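StiE protein (Stigmatella aurantiaca, PDB 6ECX) catalyses, through the O-methyltransferase domain captured in this structure, S-adenosylmethionine-dependent methylation of an oxygen on a polyketide intermediate carried by a multifunctional synthase. Local coordinates at residues S87-V92 with Y157-G162; N236-C241 with K276-G281; A174-I179 with K219-N224; S51-V56 with L242-Y247. One frame throughout, in Å; residues are numbered along the deposited sequence.

Interaction 1 (S87-V92 with Y157-G162); sequences SAIKNV and YDLVLG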
# COMPACT_ATOMS: atom_id res chain seq x y z
N SER A 87 -17.66 10.19 -4.39
CA SER A 87 -18.92 10.42 -5.08
C SER A 87 -18.71 10.82 -6.53
O SER A 87 -19.63 10.68 -7.34
CB SER A 87 -19.75 11.50 -4.35
OG SER A 87 -19.15 12.77 -4.50
N ALA A 88 -17.51 11.32 -6.87
CA ALA A 88 -17.22 11.83 -8.20
C ALA A 88 -16.63 10.78 -9.12
O ALA A 88 -16.59 10.97 -10.34
CB ALA A 88 -16.25 13.01 -8.09
N ILE A 89 -16.18 9.70 -8.57
CA ILE A 89 -15.46 8.65 -9.28
C ILE A 89 -16.45 7.57 -9.69
O ILE A 89 -17.47 7.35 -9.02
CB ILE A 89 -14.34 8.16 -8.36
CG1 ILE A 89 -13.16 9.15 -8.46
CG2 ILE A 89 -13.93 6.70 -8.62
CD1 ILE A 89 -12.23 9.05 -7.32
N LYS A 90 -16.17 6.91 -10.82
CA LYS A 90 -16.97 5.78 -11.27
C LYS A 90 -16.24 4.45 -11.17
O LYS A 90 -16.79 3.51 -10.59
CB LYS A 90 -17.42 6.01 -12.72
CG LYS A 90 -18.31 4.89 -13.25
CD LYS A 90 -19.50 4.64 -12.33
CE LYS A 90 -20.52 3.71 -12.95
NZ LYS A 90 -21.80 3.75 -12.18
N ASN A 91 -15.01 4.35 -11.69
CA ASN A 91 -14.34 3.07 -11.90
C ASN A 91 -13.02 3.05 -11.13
O ASN A 91 -12.26 4.03 -11.20
CB ASN A 91 -14.07 2.85 -13.39
CG ASN A 91 -15.35 2.88 -14.23
OD1 ASN A 91 -16.21 2.02 -14.07
ND2 ASN A 91 -15.49 3.88 -15.10
N VAL A 92 -12.74 1.93 -10.44
CA VAL A 92 -11.58 1.77 -9.56
C VAL A 92 -10.80 0.53 -9.99
O VAL A 92 -11.39 -0.51 -10.28
CB VAL A 92 -12.00 1.64 -8.07
CG1 VAL A 92 -10.75 1.52 -7.13
CG2 VAL A 92 -12.93 2.79 -7.64
N TYR A 157 -10.10 3.65 -15.98
CA TYR A 157 -10.39 3.90 -14.57
C TYR A 157 -10.25 5.37 -14.21
O TYR A 157 -9.56 6.14 -14.88
CB TYR A 157 -9.47 3.03 -13.69
CG TYR A 157 -9.69 1.57 -14.00
CD1 TYR A 157 -10.76 0.88 -13.44
CD2 TYR A 157 -8.90 0.91 -14.93
CE1 TYR A 157 -11.02 -0.46 -13.77
CE2 TYR A 157 -9.14 -0.42 -15.26
CZ TYR A 157 -10.19 -1.10 -14.66
OH TYR A 157 -10.42 -2.41 -14.99
N ASP A 158 -10.95 5.74 -13.13
CA ASP A 158 -10.85 7.06 -12.53
C ASP A 158 -9.94 7.08 -11.32
O ASP A 158 -9.37 8.13 -11.01
CB ASP A 158 -12.24 7.53 -12.08
CG ASP A 158 -13.23 7.58 -13.23
OD1 ASP A 158 -12.80 7.83 -14.37
OD2 ASP A 158 -14.42 7.37 -12.98
N LEU A 159 -9.77 5.93 -10.67
CA LEU A 159 -8.95 5.83 -9.47
C LEU A 159 -8.22 4.50 -9.52
O LEU A 159 -8.82 3.49 -9.88
CB LEU A 159 -9.81 5.93 -8.19
CG LEU A 159 -9.21 5.57 -6.82
CD1 LEU A 159 -8.17 6.61 -6.40
CD2 LEU A 159 -10.32 5.49 -5.76
N VAL A 160 -6.92 4.52 -9.20
CA VAL A 160 -6.08 3.31 -9.17
C VAL A 160 -5.43 3.21 -7.79
O VAL A 160 -4.92 4.20 -7.26
CB VAL A 160 -5.01 3.32 -10.28
CG1 VAL A 160 -4.10 2.08 -10.17
CG2 VAL A 160 -5.64 3.35 -11.67
N LEU A 161 -5.45 2.00 -7.21
CA LEU A 161 -4.95 1.75 -5.87
C LEU A 161 -3.75 0.81 -5.95
O LEU A 161 -3.81 -0.23 -6.64
CB LEU A 161 -6.01 1.11 -4.95
CG LEU A 161 -7.46 1.59 -4.91
CD1 LEU A 161 -8.27 0.75 -3.92
CD2 LEU A 161 -7.52 3.04 -4.52
N GLY A 162 -2.69 1.15 -5.23
CA GLY A 162 -1.55 0.24 -5.07
C GLY A 162 -0.99 0.40 -3.68
O GLY A 162 -0.11 1.24 -3.46
O HOH W 1 -13.65 5.71 -15.95

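Interaction 2 (N236-C241 with K276-G281); sequences NEVANC and KALRGG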
# COMPACT_ATOMS: atom_id res chain seq x y z
N ASN A 236 7.09 7.46 11.06
CA ASN A 236 7.16 7.48 12.52
C ASN A 236 6.01 6.68 13.14
O ASN A 236 6.20 6.01 14.16
CB ASN A 236 7.13 8.92 13.02
CG ASN A 236 6.95 9.01 14.53
OD1 ASN A 236 7.89 8.81 15.28
ND2 ASN A 236 5.73 9.30 14.97
N GLU A 237 4.83 6.74 12.52
CA GLU A 237 3.65 6.11 13.09
C GLU A 237 3.58 4.63 12.74
O GLU A 237 3.04 3.84 13.52
CB GLU A 237 2.39 6.82 12.60
CG GLU A 237 2.26 8.25 13.16
CD GLU A 237 3.24 9.23 12.55
OE1 GLU A 237 3.62 9.04 11.37
OE2 GLU A 237 3.64 10.20 13.24
N VAL A 238 4.09 4.26 11.56
CA VAL A 238 4.23 2.85 11.24
C VAL A 238 5.25 2.20 12.17
O VAL A 238 5.02 1.11 12.71
CB VAL A 238 4.61 2.71 9.75
CG1 VAL A 238 5.26 1.38 9.48
CG2 VAL A 238 3.36 2.87 8.89
N ALA A 239 6.37 2.89 12.41
CA ALA A 239 7.37 2.38 13.35
C ALA A 239 6.80 2.30 14.77
O ALA A 239 7.14 1.38 15.53
CB ALA A 239 8.62 3.26 13.32
N ASN A 240 5.93 3.25 15.14
CA ASN A 240 5.25 3.15 16.43
C ASN A 240 4.41 1.88 16.51
O ASN A 240 4.26 1.30 17.60
CB ASN A 240 4.34 4.36 16.65
CG ASN A 240 5.11 5.62 16.99
OD1 ASN A 240 6.30 5.59 17.33
ND2 ASN A 240 4.42 6.76 16.90
N CYS A 241 3.83 1.45 15.39
CA CYS A 241 3.03 0.23 15.41
C CYS A 241 3.89 -0.99 15.68
O CYS A 241 3.48 -1.91 16.40
CB CYS A 241 2.27 0.08 14.08
SG CYS A 241 1.23 -1.41 13.98
N LYS A 276 14.24 -0.37 12.27
CA LYS A 276 15.46 0.44 12.37
C LYS A 276 15.56 1.43 11.22
O LYS A 276 15.83 2.63 11.43
CB LYS A 276 16.68 -0.48 12.40
CG LYS A 276 17.94 0.20 12.91
CD LYS A 276 18.99 -0.84 13.29
CE LYS A 276 19.89 -0.32 14.40
NZ LYS A 276 20.89 -1.33 14.85
N ALA A 277 15.35 0.95 10.00
CA ALA A 277 15.48 1.82 8.84
C ALA A 277 14.50 2.99 8.91
O ALA A 277 14.84 4.12 8.54
CB ALA A 277 15.28 1.01 7.56
N LEU A 278 13.28 2.73 9.40
CA LEU A 278 12.29 3.80 9.53
C LEU A 278 12.68 4.78 10.63
O LEU A 278 12.64 6.00 10.42
CB LEU A 278 10.92 3.19 9.80
CG LEU A 278 10.23 2.49 8.62
CD1 LEU A 278 9.01 1.73 9.09
CD2 LEU A 278 9.85 3.51 7.54
N ARG A 279 13.07 4.27 11.81
CA ARG A 279 13.53 5.13 12.89
C ARG A 279 14.74 5.95 12.47
O ARG A 279 14.84 7.14 12.79
CB ARG A 279 13.87 4.31 14.14
CG ARG A 279 12.69 3.75 14.91
CD ARG A 279 11.77 4.83 15.48
NE ARG A 279 10.80 4.24 16.40
CZ ARG A 279 9.54 4.63 16.56
NH1 ARG A 279 9.04 5.63 15.83
NH2 ARG A 279 8.76 4.00 17.43
N GLY A 280 15.67 5.32 11.75
CA GLY A 280 16.87 5.98 11.31
C GLY A 280 16.72 6.91 10.14
O GLY A 280 17.68 7.62 9.81
N GLY A 281 15.55 6.95 9.50
CA GLY A 281 15.35 7.77 8.33
C GLY A 281 15.96 7.23 7.06
O GLY A 281 15.97 7.93 6.04

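Interaction 3 (A174-I179 with K219-N224); sequences ALFSNI and KLFSSN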
# COMPACT_ATOMS: atom_id res chain seq x y z
N ALA A 174 6.80 -1.30 -17.11
CA ALA A 174 5.59 -1.92 -17.63
C ALA A 174 4.39 -1.64 -16.73
O ALA A 174 3.29 -1.34 -17.21
CB ALA A 174 5.81 -3.43 -17.79
N LEU A 175 4.59 -1.71 -15.41
CA LEU A 175 3.49 -1.41 -14.50
C LEU A 175 2.95 0.01 -14.71
O LEU A 175 1.74 0.21 -14.85
CB LEU A 175 3.96 -1.60 -13.05
CG LEU A 175 2.97 -1.15 -11.98
CD1 LEU A 175 1.67 -1.96 -12.05
CD2 LEU A 175 3.60 -1.20 -10.59
N PHE A 176 3.82 1.00 -14.77
CA PHE A 176 3.32 2.37 -14.84
C PHE A 176 2.83 2.74 -16.23
O PHE A 176 1.96 3.60 -16.35
CB PHE A 176 4.39 3.34 -14.32
CG PHE A 176 4.36 3.46 -12.82
CD1 PHE A 176 5.02 2.53 -12.02
CD2 PHE A 176 3.59 4.43 -12.20
CE1 PHE A 176 4.95 2.60 -10.65
CE2 PHE A 176 3.51 4.49 -10.81
CZ PHE A 176 4.18 3.58 -10.04
N SER A 177 3.30 2.05 -17.27
CA SER A 177 2.68 2.18 -18.58
C SER A 177 1.25 1.63 -18.55
O SER A 177 0.32 2.26 -19.08
CB SER A 177 3.53 1.45 -19.63
OG SER A 177 2.82 1.23 -20.83
N ASN A 178 1.07 0.47 -17.93
CA ASN A 178 -0.27 -0.10 -17.77
C ASN A 178 -1.18 0.85 -16.99
O ASN A 178 -2.37 1.00 -17.31
CB ASN A 178 -0.16 -1.45 -17.06
CG ASN A 178 -1.38 -2.33 -17.26
OD1 ASN A 178 -2.32 -1.98 -17.99
ND2 ASN A 178 -1.37 -3.50 -16.62
N ILE A 179 -0.66 1.48 -15.94
CA ILE A 179 -1.48 2.43 -15.18
C ILE A 179 -1.88 3.60 -16.07
O ILE A 179 -3.06 3.96 -16.17
CB ILE A 179 -0.72 2.91 -13.92
CG1 ILE A 179 -0.58 1.77 -12.91
CG2 ILE A 179 -1.45 4.11 -13.30
CD1 ILE A 179 0.37 2.06 -11.75
N LYS A 219 11.07 9.37 -12.22
CA LYS A 219 11.18 8.96 -13.61
C LYS A 219 9.99 8.11 -14.04
O LYS A 219 9.44 8.29 -15.13
CB LYS A 219 12.50 8.20 -13.81
CG LYS A 219 12.94 8.05 -15.26
CD LYS A 219 14.38 7.56 -15.33
CE LYS A 219 14.82 7.31 -16.77
NZ LYS A 219 14.70 8.55 -17.59
N LEU A 220 9.55 7.20 -13.16
CA LEU A 220 8.38 6.38 -13.46
C LEU A 220 7.13 7.23 -13.65
O LEU A 220 6.35 6.99 -14.57
CB LEU A 220 8.14 5.36 -12.34
CG LEU A 220 9.15 4.22 -12.26
CD1 LEU A 220 8.93 3.44 -10.98
CD2 LEU A 220 9.00 3.32 -13.47
N PHE A 221 6.89 8.17 -12.73
CA PHE A 221 5.70 9.01 -12.86
C PHE A 221 5.78 9.85 -14.13
O PHE A 221 4.85 9.87 -14.94
CB PHE A 221 5.53 9.94 -11.65
CG PHE A 221 5.25 9.23 -10.34
CD1 PHE A 221 4.98 7.86 -10.30
CD2 PHE A 221 5.28 9.94 -9.14
CE1 PHE A 221 4.74 7.22 -9.08
CE2 PHE A 221 5.04 9.31 -7.92
CZ PHE A 221 4.77 7.95 -7.88
N SER A 222 6.90 10.55 -14.32
CA SER A 222 6.98 11.59 -15.35
C SER A 222 7.01 11.02 -16.76
O SER A 222 6.58 11.70 -17.70
CB SER A 222 8.23 12.45 -15.15
OG SER A 222 8.34 12.88 -13.81
N SER A 223 7.58 9.83 -16.93
CA SER A 223 7.58 9.11 -18.21
C SER A 223 6.22 8.53 -18.55
O SER A 223 6.02 8.04 -19.67
CB SER A 223 8.59 7.95 -18.18
OG SER A 223 9.85 8.43 -17.75
N ASN A 224 5.29 8.54 -17.60
CA ASN A 224 3.99 7.92 -17.80
C ASN A 224 2.85 8.87 -17.44
O ASN A 224 1.79 8.46 -16.97
CB ASN A 224 3.93 6.60 -17.02
CG ASN A 224 4.87 5.56 -17.62
OD1 ASN A 224 4.57 4.99 -18.66
ND2 ASN A 224 6.04 5.34 -17.00

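Interaction 4 (S51-V56 with L242-Y247); sequences SWIRTV and LHNPDY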
# COMPACT_ATOMS: atom_id res chain seq x y z
N SER A 51 1.57 -5.28 21.25
CA SER A 51 2.52 -6.14 20.55
C SER A 51 1.91 -6.48 19.20
O SER A 51 0.99 -7.29 19.11
CB SER A 51 2.81 -7.40 21.35
OG SER A 51 3.49 -8.34 20.54
N TRP A 52 2.41 -5.82 18.15
CA TRP A 52 1.99 -6.16 16.80
C TRP A 52 2.26 -7.63 16.50
O TRP A 52 1.44 -8.30 15.85
CB TRP A 52 2.71 -5.25 15.80
CG TRP A 52 2.35 -5.52 14.39
CD1 TRP A 52 1.26 -5.05 13.72
CD2 TRP A 52 3.08 -6.32 13.46
NE1 TRP A 52 1.26 -5.52 12.43
CE2 TRP A 52 2.37 -6.30 12.25
CE3 TRP A 52 4.26 -7.07 13.54
CZ2 TRP A 52 2.81 -6.99 11.11
CZ3 TRP A 52 4.70 -7.75 12.42
CH2 TRP A 52 3.97 -7.71 11.22
N ILE A 53 3.37 -8.16 16.99
CA ILE A 53 3.74 -9.54 16.67
C ILE A 53 2.75 -10.51 17.31
O ILE A 53 2.31 -11.47 16.67
CB ILE A 53 5.20 -9.81 17.07
CG1 ILE A 53 5.74 -11.06 16.36
CG2 ILE A 53 5.39 -9.93 18.58
CD1 ILE A 53 5.98 -10.81 14.88
N ARG A 54 2.34 -10.26 18.56
CA ARG A 54 1.40 -11.16 19.21
C ARG A 54 0.01 -11.03 18.60
O ARG A 54 -0.70 -12.03 18.42
CB ARG A 54 1.35 -10.90 20.72
CG ARG A 54 2.64 -11.24 21.45
CD ARG A 54 2.54 -11.01 22.96
NE ARG A 54 3.54 -11.82 23.66
CZ ARG A 54 3.87 -11.70 24.95
NH1 ARG A 54 3.29 -10.79 25.71
NH2 ARG A 54 4.80 -12.49 25.47
N THR A 55 -0.39 -9.80 18.26
CA THR A 55 -1.72 -9.59 17.69
C THR A 55 -1.87 -10.31 16.35
O THR A 55 -2.92 -10.92 16.08
CB THR A 55 -1.99 -8.09 17.53
OG1 THR A 55 -2.07 -7.48 18.82
CG2 THR A 55 -3.29 -7.87 16.78
N VAL A 56 -0.84 -10.26 15.51
CA VAL A 56 -0.94 -10.83 14.17
C VAL A 56 -0.97 -12.35 14.18
O VAL A 56 -1.49 -12.97 13.24
CB VAL A 56 0.22 -10.27 13.31
CG1 VAL A 56 0.28 -10.93 11.95
CG2 VAL A 56 0.04 -8.78 13.13
N LEU A 242 5.11 -1.02 15.13
CA LEU A 242 6.02 -2.14 15.27
C LEU A 242 6.85 -2.08 16.54
O LEU A 242 7.59 -3.03 16.82
CB LEU A 242 6.95 -2.21 14.05
CG LEU A 242 6.22 -2.32 12.72
CD1 LEU A 242 7.20 -2.35 11.56
CD2 LEU A 242 5.36 -3.57 12.73
N HIS A 243 6.73 -1.01 17.32
CA HIS A 243 7.54 -0.85 18.52
C HIS A 243 7.25 -1.97 19.53
O HIS A 243 6.10 -2.21 19.90
CB HIS A 243 7.26 0.52 19.15
CG HIS A 243 8.21 0.89 20.24
ND1 HIS A 243 9.50 1.31 19.99
CD2 HIS A 243 8.07 0.88 21.59
CE1 HIS A 243 10.11 1.56 21.14
NE2 HIS A 243 9.26 1.31 22.12
N ASN A 244 8.32 -2.64 19.97
CA ASN A 244 8.22 -3.80 20.86
C ASN A 244 9.53 -3.91 21.62
O ASN A 244 10.51 -4.48 21.10
CB ASN A 244 7.92 -5.08 20.07
CG ASN A 244 7.50 -6.25 20.97
OD1 ASN A 244 8.03 -6.45 22.07
ND2 ASN A 244 6.54 -7.03 20.49
N PRO A 245 9.61 -3.37 22.84
CA PRO A 245 10.86 -3.46 23.61
C PRO A 245 11.23 -4.87 24.02
O PRO A 245 12.38 -5.09 24.42
CB PRO A 245 10.59 -2.58 24.84
CG PRO A 245 9.38 -1.78 24.52
CD PRO A 245 8.58 -2.59 23.54
N ASP A 246 10.31 -5.84 23.95
CA ASP A 246 10.58 -7.23 24.32
C ASP A 246 10.42 -8.15 23.11
O ASP A 246 10.11 -9.34 23.27
CB ASP A 246 9.66 -7.67 25.46
CG ASP A 246 10.26 -8.81 26.28
OD1 ASP A 246 11.31 -8.59 26.93
OD2 ASP A 246 9.67 -9.91 26.29
N TYR A 247 10.64 -7.61 21.91
CA TYR A 247 10.38 -8.35 20.67
C TYR A 247 11.17 -9.65 20.61
O TYR A 247 10.69 -10.63 20.03
CB TYR A 247 10.72 -7.49 19.45
CG TYR A 247 10.60 -8.23 18.13
CD1 TYR A 247 9.39 -8.24 17.43
CD2 TYR A 247 11.69 -8.91 17.59
CE1 TYR A 247 9.28 -8.93 16.22
CE2 TYR A 247 11.58 -9.59 16.39
CZ TYR A 247 10.38 -9.60 15.71
OH TYR A 247 10.27 -10.27 14.51
O HOH W 2 4.45 -3.98 18.32
O HOH W 3 5.61 -6.17 17.67

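Interaction 1 (S87-V92 with Y157-G162)
V92 and L159 pair as parallel strand neighbours, their side chains side by side on one face of the sheet, with V92 CG2 4.2 Å from L159 CD2. The next bump along, V92 CG1, stands anti to its backbone N (chi1 -178°) and rests against the fork of L161, 4.0 Å from its CG. I89 comes up before the strand begins and sets CD1 4.0 Å from L159 CB, so that L159 meets both I89 and V92. The chain turns a corner at D158, whose carboxylate fills the hollow beside the I89-N91 backbone: OD2 takes K90 N at 2.8 Å with its anti lone pair, and N91 N adds a weak bond. N91 O grips back, accepting from D158 N (2.9 Å) and L159 N (3.2 Å) together, while a water joins N91 ND2 to D158 OD1. The Y157 ring leans on the carbonyl of V92, its CD1 3.5 Å from V92 C, and Y157 OH bonds to D116. The contact joins the beginnings of two central strands of a Rossmann-like sheet in the class I methyltransferase order: strand 114-119 lies beyond V92, and L159 and L161 pack on I190 of strand 187-196.

Interaction 2 (N236-C241 with K276-G281)
R279 starts toward N240 with its CG anti to the carbonyl carbon (chi1 -73°) and bends once, at chi2 (-62°), which sets CD. N240 meets it with its own CG likewise anti to the carbonyl carbon, beside the backbone N. The guanidinium then grips a single oxygen end-on. R279 NH2 reaches N240 OD1 at 2.9 Å, in the plane of that carbonyl, and R279 NH1 reaches the same OD1 at 3.1 Å from above it, while the oxygen itself stays close to the guanidinium plane. A239 supplies the floor, its CB under one face and 3.6 Å from R279 CZ. R279 NH1 also makes a weak bond to N236 O, which already accepts N240 N within the helix. R279 NE is held by Y275 OH and N240 ND2 by F43 O, so each polar group has a second partner; the cationic group would be expected to polarise the N240 carbonyl. Beside this grip the contact is apolar, with V238 CG1 3.8 Å from L278 CD1 and A239 CB 4.2 Å from L278 CB. The axes of the segments 236-241 and 276-280 approach to 9.1 Å and run 141° apart, nearer antiparallel than parallel. Helix 263-280 ends here in a Schellman motif at G281, and strand 283-292 lies alongside the pair, I283 touching L278 and Y285 touching V238.

Interaction 3 (A174-I179 with K219-N224)
F176 and F221 make the closest apolar touch, F176 CE2 lying 3.5 Å from F221 CE1. The rings are oblique, their centroids 5.6 Å apart, and it is the CE2-CZ side of F176 that comes up to the edge of F221, near the plane of that ring. L220 covers one face of F176, its CB above the ring toward the rim and its CD1 4.1 Å from F176 CE1, with the two side chains crossing at about a right angle. On the opposite face sits CD1 of I179, about a helical turn further on, so the phenyl has a side chain on each face. The second patch brings the N224 amide against the backbone of F176 and S177 by van der Waals contact: N224 CB and CG lie on F176 O, and N224 OD1 is 3.4 Å from S177 CA. What positions this amide is its own helix end. N224 ND2 turns back to L220 O (3.0 Å) in a bond straight to within 12°, lying in the amide plane and on a lone pair of the carbonyl, while S223 OG and S223 N take K219 O from opposite faces. Further out, the N178 amide binds S148 O, D151 O and F153 N, tying helix 172-181 to the loop that carries the S-adenosylmethionine-binding S148. F176 and F221 both also touch L226 of strand 226-233. Helix 172-181 connects the parallel strands 157-163 and 187-196, a beta-alpha-beta crossover, and helix 214-222 packs beside it, as neighbouring helices do on one face of a Rossmann-like methyltransferase sheet.

Interaction 4 (S51-V56 with L242-Y247)
W52 and L242 form the tight part of the contact. The two side chains lie side by side and point the same way, and L242 CD2 settles over the indole, 3.6 Å from W52 CD2. Measured to the centroid of the six-membered ring it is 3.9 Å away and 23° off the normal, a CH-pi contact. V56 CG2 presses on the opposite face, so the indole is pinched between two methyls. W52 CG is anti to its backbone N (chi1 180°), and the ring carried on it meets L242. I53 adds a lighter touch: its CD1 meets Y247 CE1 at 4.0 Å, the two side chains crossing at about a right angle. Between these patches the fit is looser and water does the joining. One water accepts from W52 N and donates to H243 O; a second accepts from I53 N and from N244 ND2, serving first-turn amides that have no acceptor within their own helix. S51 caps that helix, its OG accepting from R54 N at 3.0 Å, and S51 OG and N244 ND2 both meet Q250 OE1, so the glutamine links the two segments. R54 and D246 lie on the exposed side. N244 N binds a glycerol, probably from the crystallisation liquor. Around the contact, L69 of helix 64-80 touches W52, the ring of W40 meets it edge-to-face, and helix 263-280 lends F268 to I53 and Y275 to L242.

In the fold
Interactions 2 and 4 are neighbours, their centres about 14 Å apart. They touch where W52 CB lies 3.5 Å from C241 O, so the two contacts meet at the end of helix 235-242. Interactions 1 and 3 lie in the Rossmann-like sheet and on its helix layer, centres about 17 Å apart, joined by strand 157-163 leading into helix 172-181; interaction 1 lies across the chain's centre from interactions 2 and 4. S-adenosylmethionine lies within about 12 Å of a side chain of each contact: about 7 Å from L161, 10 Å from W52, 11 Å from F176 and 12 Å from V238. None of these side chains is in contact with it, so the four belong to its wider surroundings.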